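Local coordinates for protein 2'-5' RNA Ligase (Thermus thermophilus, PDB 1IUH) that belongs to the LigT-like family of the 2H phosphoesterase clan, built as two similar alpha/beta lobes facing each other across a cleft, at residues L38-L43 with P129-A134. Sequence-based numbering, arbitrary orientation. Where two conformers were deposited one is given.
Sequences LHLTLL and PHITLA
The carbonyl oxygen of His-39 is linked to the amide of Thr-132 through a single water, which donates to His-39 O at 2.7 Å and accepts from Thr-132 N at 2.9 Å. A second water accepts from His-39 N at 3.2 Å and donates to Thr-132 O at 3.0 Å. Each water joins an amide of one residue to the carbonyl of the other, and so stands where the N-H···O bonds of a hydrogen-bonded antiparallel pair would lie. The segments diverge, their short axes approaching to 5.5 Å with N-to-C directions 132° apart, and Leu-40 and Ile-131 mark their closest alpha carbons, at 4.8 Å.

Apolar side chains pack beside the waters. Leu-40 swings CG anti to its backbone N (chi1 -175°), which lays CD1 alongside the ring of Pro-129, 3.8 Å from CB, the two side chains pointing the same way. Its own CB meets CG1 of Ile-131 at 3.7 Å, and CG2 of Ile-131 lies 4.3 Å from CD2 of Leu-38. Leu-17 of helix 11-21 touches both Leu-38 and Ile-131.

His-39 CB is directed away from 129-134, and ND1 of its ring is hydrogen-bonded to Gln-37 O. Beyond the seam, backbone hydrogen bonds join Leu-40 to Val-7 of strand 2-8, and Ile-131 to Ala-91 of strand 88-94. The strands thus brought side by side, one from each lobe, carry the paired His-x-Thr motifs of the 2H phosphoesterase clan, His-39 to Thr-41 and His-130 to Thr-132.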
loop_
_atom_site.group_PDB
_atom_site.type_symbol
_atom_site.label_atom_id
_atom_site.label_comp_id
_atom_site.label_asym_id
_atom_site.label_seq_id
_atom_site.Cartn_x
_atom_site.Cartn_y
_atom_site.Cartn_z
ATOM N N LEU A 38 -5.134 -3.368 6.409
ATOM C CA LEU A 38 -4.624 -2.014 6.302
ATOM C C LEU A 38 -3.170 -2.135 5.822
ATOM O O LEU A 38 -2.429 -2.988 6.283
ATOM C CB LEU A 38 -4.778 -1.292 7.632
ATOM C CG LEU A 38 -6.167 -0.699 8.018
ATOM C CD1 LEU A 38 -6.008 -0.174 9.475
ATOM C CD2 LEU A 38 -6.681 0.484 7.111
ATOM N N HIS A 39 -2.772 -1.311 4.857
ATOM C CA HIS A 39 -1.411 -1.420 4.305
ATOM C C HIS A 39 -1.037 -0.267 3.345
ATOM O O HIS A 39 -1.907 0.411 2.791
ATOM C CB HIS A 39 -1.329 -2.723 3.519
ATOM C CG HIS A 39 -2.013 -2.633 2.194
ATOM N ND1 HIS A 39 -3.377 -2.784 2.053
ATOM C CD2 HIS A 39 -1.533 -2.329 0.957
ATOM C CE1 HIS A 39 -3.707 -2.583 0.783
ATOM N NE2 HIS A 39 -2.609 -2.301 0.100
ATOM N N LEU A 40 0.247 -0.098 3.098
ATOM C CA LEU A 40 0.711 0.940 2.151
ATOM C C LEU A 40 1.316 0.205 0.963
ATOM O O LEU A 40 2.301 -0.537 1.121
ATOM C CB LEU A 40 1.801 1.821 2.782
ATOM C CG LEU A 40 2.288 3.009 1.957
ATOM C CD1 LEU A 40 2.685 4.240 2.879
ATOM C CD2 LEU A 40 3.490 2.519 1.132
ATOM N N THR A 41 0.750 0.392 -0.215
ATOM C CA THR A 41 1.276 -0.278 -1.413
ATOM C C THR A 41 2.513 0.386 -2.026
ATOM O O THR A 41 2.539 1.562 -2.223
ATOM C CB THR A 41 0.176 -0.371 -2.481
ATOM O OG1 THR A 41 -0.937 -1.121 -1.936
ATOM C CG2 THR A 41 0.710 -1.035 -3.749
ATOM N N LEU A 42 3.580 -0.346 -2.286
ATOM C CA LEU A 42 4.728 0.344 -2.888
ATOM C C LEU A 42 4.671 0.276 -4.408
ATOM O O LEU A 42 5.142 1.168 -5.101
ATOM C CB LEU A 42 6.017 -0.239 -2.395
ATOM C CG LEU A 42 6.115 -0.261 -0.884
ATOM C CD1 LEU A 42 6.938 -1.477 -0.459
ATOM C CD2 LEU A 42 6.746 1.029 -0.416
ATOM N N LEU A 43 4.041 -0.758 -4.921
ATOM C CA LEU A 43 3.935 -0.940 -6.359
ATOM C C LEU A 43 2.890 -1.997 -6.680
ATOM O O LEU A 43 3.048 -3.118 -6.244
ATOM C CB LEU A 43 5.270 -1.393 -6.923
ATOM C CG LEU A 43 5.233 -1.693 -8.426
ATOM C CD1 LEU A 43 4.908 -0.409 -9.116
ATOM C CD2 LEU A 43 6.632 -2.259 -8.945
ATOM N N PRO A 129 2.944 7.935 -0.986
ATOM C CA PRO A 129 2.744 7.024 0.159
ATOM C C PRO A 129 1.414 7.263 0.935
ATOM O O PRO A 129 1.342 8.161 1.789
ATOM C CB PRO A 129 4.003 7.246 1.016
ATOM C CG PRO A 129 4.353 8.705 0.737
ATOM C CD PRO A 129 3.958 8.966 -0.731
ATOM N N HIS A 130 0.394 6.452 0.606
ATOM C CA HIS A 130 -0.979 6.511 1.159
ATOM C C HIS A 130 -1.420 5.138 1.761
ATOM O O HIS A 130 -0.974 4.099 1.280
ATOM C CB HIS A 130 -1.975 6.878 0.016
ATOM C CG HIS A 130 -1.814 8.264 -0.558
ATOM N ND1 HIS A 130 -2.595 8.725 -1.600
ATOM C CD2 HIS A 130 -1.002 9.301 -0.209
ATOM C CE1 HIS A 130 -2.273 9.982 -1.866
ATOM N NE2 HIS A 130 -1.312 10.357 -1.038
ATOM N N ILE A 131 -2.288 5.144 2.791
ATOM C CA ILE A 131 -2.827 3.916 3.412
ATOM C C ILE A 131 -4.337 4.065 3.448
ATOM O O ILE A 131 -4.898 4.841 4.229
ATOM C CB ILE A 131 -2.355 3.667 4.915
ATOM C CG1 ILE A 131 -0.875 3.253 4.960
ATOM C CG2 ILE A 131 -3.253 2.600 5.608
ATOM C CD1 ILE A 131 -0.180 3.628 6.295
ATOM N N THR A 132 -5.002 3.310 2.594
ATOM C CA THR A 132 -6.454 3.380 2.541
ATOM C C THR A 132 -7.190 2.995 3.811
ATOM O O THR A 132 -6.935 1.964 4.382
ATOM C CB THR A 132 -6.924 2.551 1.388
ATOM O OG1 THR A 132 -6.157 2.970 0.266
ATOM C CG2 THR A 132 -8.348 2.817 1.064
ATOM N N LEU A 133 -8.137 3.849 4.193
ATOM C CA LEU A 133 -8.991 3.728 5.390
ATOM C C LEU A 133 -10.386 3.240 5.100
ATOM O O LEU A 133 -11.001 2.518 5.909
ATOM C CB LEU A 133 -9.132 5.095 6.045
ATOM C CG LEU A 133 -7.817 5.666 6.520
ATOM C CD1 LEU A 133 -8.006 7.100 6.778
ATOM C CD2 LEU A 133 -7.361 4.910 7.741
ATOM N N ALA A 134 -10.899 3.667 3.958
ATOM C CA ALA A 134 -12.218 3.261 3.552
ATOM C C ALA A 134 -12.466 3.640 2.120
ATOM O O ALA A 134 -11.818 4.518 1.583
ATOM C CB ALA A 134 -13.280 3.913 4.484
HETATM O O HOH W 1 -5.197 -0.181 3.166
HETATM O O HOH W 2 -3.757 1.189 1.026
#